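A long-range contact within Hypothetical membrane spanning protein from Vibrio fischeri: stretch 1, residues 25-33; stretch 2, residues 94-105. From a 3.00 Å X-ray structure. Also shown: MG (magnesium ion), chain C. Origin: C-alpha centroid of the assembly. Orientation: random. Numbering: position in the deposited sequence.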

# COMPACT_ATOMS: atom_id res chain seq x y z
N VAL A 25 0.92 -17.63 11.74
CA VAL A 25 0.43 -19.00 11.75
C VAL A 25 1.40 -20.01 12.38
O VAL A 25 2.59 -20.03 12.08
N ASP A 26 0.84 -20.84 13.26
CA ASP A 26 1.56 -21.91 13.94
C ASP A 26 1.88 -23.07 13.00
O ASP A 26 0.97 -23.65 12.40
N LEU A 27 3.16 -23.42 12.88
CA LEU A 27 3.57 -24.53 12.03
C LEU A 27 4.21 -25.67 12.82
O LEU A 27 4.80 -26.59 12.24
N SER A 28 4.07 -25.62 14.15
CA SER A 28 4.66 -26.64 15.02
C SER A 28 4.14 -28.02 14.69
O SER A 28 3.04 -28.17 14.16
N GLY A 29 4.93 -29.03 15.02
CA GLY A 29 4.63 -30.41 14.67
C GLY A 29 3.27 -30.91 15.14
O GLY A 29 2.73 -31.86 14.58
N SER A 30 2.73 -30.26 16.18
CA SER A 30 1.42 -30.63 16.72
C SER A 30 0.28 -30.28 15.76
O SER A 30 -0.85 -30.73 15.93
N MSE A 31 0.60 -29.47 14.75
CA MSE A 31 -0.38 -29.07 13.74
C MSE A 31 -0.71 -30.20 12.77
O MSE A 31 -1.61 -30.06 11.94
N ALA A 32 0.03 -31.30 12.86
CA ALA A 32 -0.19 -32.44 11.97
C ALA A 32 -1.30 -33.34 12.51
O ALA A 32 -1.73 -34.28 11.83
N GLU A 33 -1.74 -33.06 13.72
CA GLU A 33 -2.85 -33.78 14.33
C GLU A 33 -4.15 -33.55 13.57
O GLU A 33 -4.43 -32.44 13.15
N ARG A 94 1.78 -24.05 -0.05
CA ARG A 94 2.94 -24.91 -0.20
C ARG A 94 3.69 -25.14 1.12
O ARG A 94 4.66 -25.90 1.15
N THR A 95 3.24 -24.50 2.19
CA THR A 95 3.85 -24.71 3.50
C THR A 95 3.68 -26.15 3.95
O THR A 95 2.61 -26.74 3.79
N VAL A 96 4.74 -26.73 4.52
CA VAL A 96 4.67 -28.08 5.04
C VAL A 96 5.03 -28.10 6.52
O VAL A 96 5.58 -27.14 7.05
N LEU A 97 4.71 -29.21 7.19
CA LEU A 97 4.91 -29.32 8.62
C LEU A 97 6.29 -29.86 8.98
O LEU A 97 7.01 -30.36 8.12
N ASN A 98 6.64 -29.73 10.26
CA ASN A 98 7.86 -30.30 10.85
C ASN A 98 9.18 -29.65 10.45
O ASN A 98 10.25 -30.11 10.87
N LEU A 99 9.13 -28.59 9.65
CA LEU A 99 10.34 -27.85 9.34
C LEU A 99 10.79 -27.03 10.55
O LEU A 99 11.98 -26.88 10.81
N VAL A 100 9.81 -26.52 11.30
CA VAL A 100 10.08 -25.62 12.41
C VAL A 100 10.09 -26.32 13.77
O VAL A 100 10.24 -25.68 14.80
N GLY A 101 9.92 -27.64 13.77
CA GLY A 101 10.00 -28.41 15.00
C GLY A 101 8.72 -28.43 15.81
O GLY A 101 7.66 -28.04 15.34
N GLN A 102 8.84 -28.90 17.05
CA GLN A 102 7.69 -29.13 17.91
C GLN A 102 7.27 -27.89 18.69
O GLN A 102 6.08 -27.67 18.95
N ARG A 103 8.25 -27.07 19.05
CA ARG A 103 8.03 -25.96 19.97
C ARG A 103 7.42 -24.74 19.26
O ARG A 103 7.54 -24.62 18.05
N THR A 104 6.77 -23.86 20.01
CA THR A 104 6.18 -22.65 19.42
C THR A 104 6.71 -21.34 20.01
O THR A 104 6.83 -21.19 21.23
N ALA A 105 7.02 -20.41 19.12
CA ALA A 105 7.40 -19.06 19.49
C ALA A 105 6.28 -18.08 19.20
O ALA A 105 6.17 -17.57 18.09

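Leu 27 forms the apolar centre of this contact. Its CA-to-CB bond points toward the second stretch, and with chi1 at m and chi2 at t the side chain reaches in among several residues of that loop. Its CB lies 3.6 Å from CG2 of Val 100, whose CA-to-CB bond points back toward the first stretch with chi1 at m; a compact branched residue suits this buried spot, since its CG2 methyl, held close to the backbone, fills the space beside Leu 27. Farther out, CD1 of Leu 27 meets CD1 of Leu 99 at 3.9 Å and approaches CB of Thr 95 at 4.4 Å. Leu 99 starts sideways, with chi1 near 18° between wells, but its end comes nearer, so a residue largely on the surface still lends a methyl to the cluster. The CA-to-CB bond of Thr 95 points toward the first stretch, with chi1 at p.

A second apolar patch lies where CB of Ala 32 sits 3.6 Å from CD2 of Leu 97. The leucine sets out sideways, with chi1 near 8°, and its end turns inward to meet the methyl of Ala 32.

Toward the polar edge, backbone groups take over. Gly 29 N donates a hydrogen bond to Gly 101 O at 2.9 Å, and the same oxygen receives a CA-H...O contact from Ser 28 CA at 3.3 Å. Glycine suits position 29 because an ideal CB would lie 2.2 Å from Gln 102 NE2, a clash. Gly 101 has a different reason: at its backbone angles, a CB would be jammed against the preceding carbonyl. Gln 102 begins by pointing away, but its m, m rotamer brings the end back, placing OE1 3.7 Å from Gly 29 CA.

Ser 28 points toward the second stretch with chi1 at p, its CB 3.5 Å from CG2 of Thr 104. CG2 of Thr 104, also p, lies 3.2 Å from OD2 of Asp 26. Asp 26, with chi1 at t, steadies the turn through OD1, which accepts hydrogen bonds from Ser 28 N at 2.8 Å and Ser 28 OG at 2.9 Å. A magnesium ion is bound by Ser 28 OG at 2.5 Å and Ser 30 OG at 2.2 Å. Both serines are p, and their short side chains bring the two hydroxyl oxygens to the same metal, which accounts for the 2.7 Å between Ser 28 OG and Ser 30 OG without a hydrogen bond.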

# COMPACT_ATOMS: atom_id res chain seq x y z
CB VAL A 25 0.09 -19.46 10.31
CG1 VAL A 25 -0.07 -20.97 10.24
CG2 VAL A 25 -1.17 -18.76 9.83
CB ASP A 26 0.71 -22.41 15.12
CG ASP A 26 1.50 -23.25 16.11
OD1 ASP A 26 2.43 -23.98 15.70
OD2 ASP A 26 1.18 -23.18 17.31
CB LEU A 27 4.54 -24.05 10.95
CG LEU A 27 3.95 -23.39 9.70
CD1 LEU A 27 5.01 -23.29 8.61
CD2 LEU A 27 2.73 -24.15 9.20
CB SER A 28 4.39 -26.32 16.49
OG SER A 28 3.05 -26.60 16.84
CB SER A 30 1.20 -29.95 18.08
OG SER A 30 1.61 -28.59 18.07
CB MSE A 31 0.13 -27.86 12.95
CG MSE A 31 0.18 -26.56 13.73
SE MSE A 31 -1.59 -25.82 14.08
CE MSE A 31 -2.18 -25.58 12.23
CB ALA A 32 1.10 -33.22 11.78
CB GLU A 33 -3.02 -33.37 15.80
CG GLU A 33 -4.10 -34.14 16.54
CD GLU A 33 -3.60 -35.45 17.11
OE1 GLU A 33 -2.37 -35.69 17.08
OE2 GLU A 33 -4.44 -36.23 17.60
CB ARG A 94 3.90 -24.32 -1.24
CG ARG A 94 4.34 -22.90 -0.95
CD ARG A 94 5.39 -22.43 -1.96
NE ARG A 94 4.80 -22.06 -3.25
CZ ARG A 94 4.96 -20.86 -3.81
NH1 ARG A 94 5.68 -19.93 -3.21
NH2 ARG A 94 4.39 -20.60 -4.98
CB THR A 95 3.25 -23.78 4.58
OG1 THR A 95 1.83 -23.95 4.62
CG2 THR A 95 3.57 -22.33 4.28
CB VAL A 96 5.60 -29.04 4.28
CG1 VAL A 96 4.94 -30.40 4.10
CG2 VAL A 96 6.00 -28.46 2.93
CB LEU A 97 3.81 -30.21 9.22
CG LEU A 97 2.89 -30.91 8.21
CD1 LEU A 97 3.53 -32.19 7.68
CD2 LEU A 97 1.52 -31.19 8.81
CB ASN A 98 7.94 -31.80 10.54
CG ASN A 98 7.25 -32.64 11.59
OD1 ASN A 98 6.06 -32.94 11.49
ND2 ASN A 98 8.00 -33.04 12.61
CB LEU A 99 10.13 -26.94 8.12
CG LEU A 99 8.70 -26.61 7.69
CD1 LEU A 99 7.98 -25.74 8.71
CD2 LEU A 99 8.69 -25.95 6.32
CB VAL A 100 9.04 -24.49 12.47
CG1 VAL A 100 9.20 -23.55 11.29
CG2 VAL A 100 7.63 -25.06 12.52
CB GLN A 102 8.00 -30.26 18.90
CG GLN A 102 8.26 -31.59 18.23
CD GLN A 102 7.10 -32.03 17.37
OE1 GLN A 102 5.94 -31.97 17.79
NE2 GLN A 102 7.39 -32.46 16.15
CB ARG A 103 9.35 -25.60 20.65
CG ARG A 103 10.04 -26.79 21.30
CD ARG A 103 11.26 -26.37 22.12
NE ARG A 103 10.91 -26.07 23.51
CZ ARG A 103 11.10 -26.90 24.53
NH1 ARG A 103 11.64 -28.10 24.32
NH2 ARG A 103 10.75 -26.54 25.76
CB THR A 104 4.64 -22.61 19.56
OG1 THR A 104 4.26 -22.72 20.94
CG2 THR A 104 3.99 -23.72 18.77
CB ALA A 105 8.67 -18.65 18.75
MG MG C . 2.63 -27.12 19.31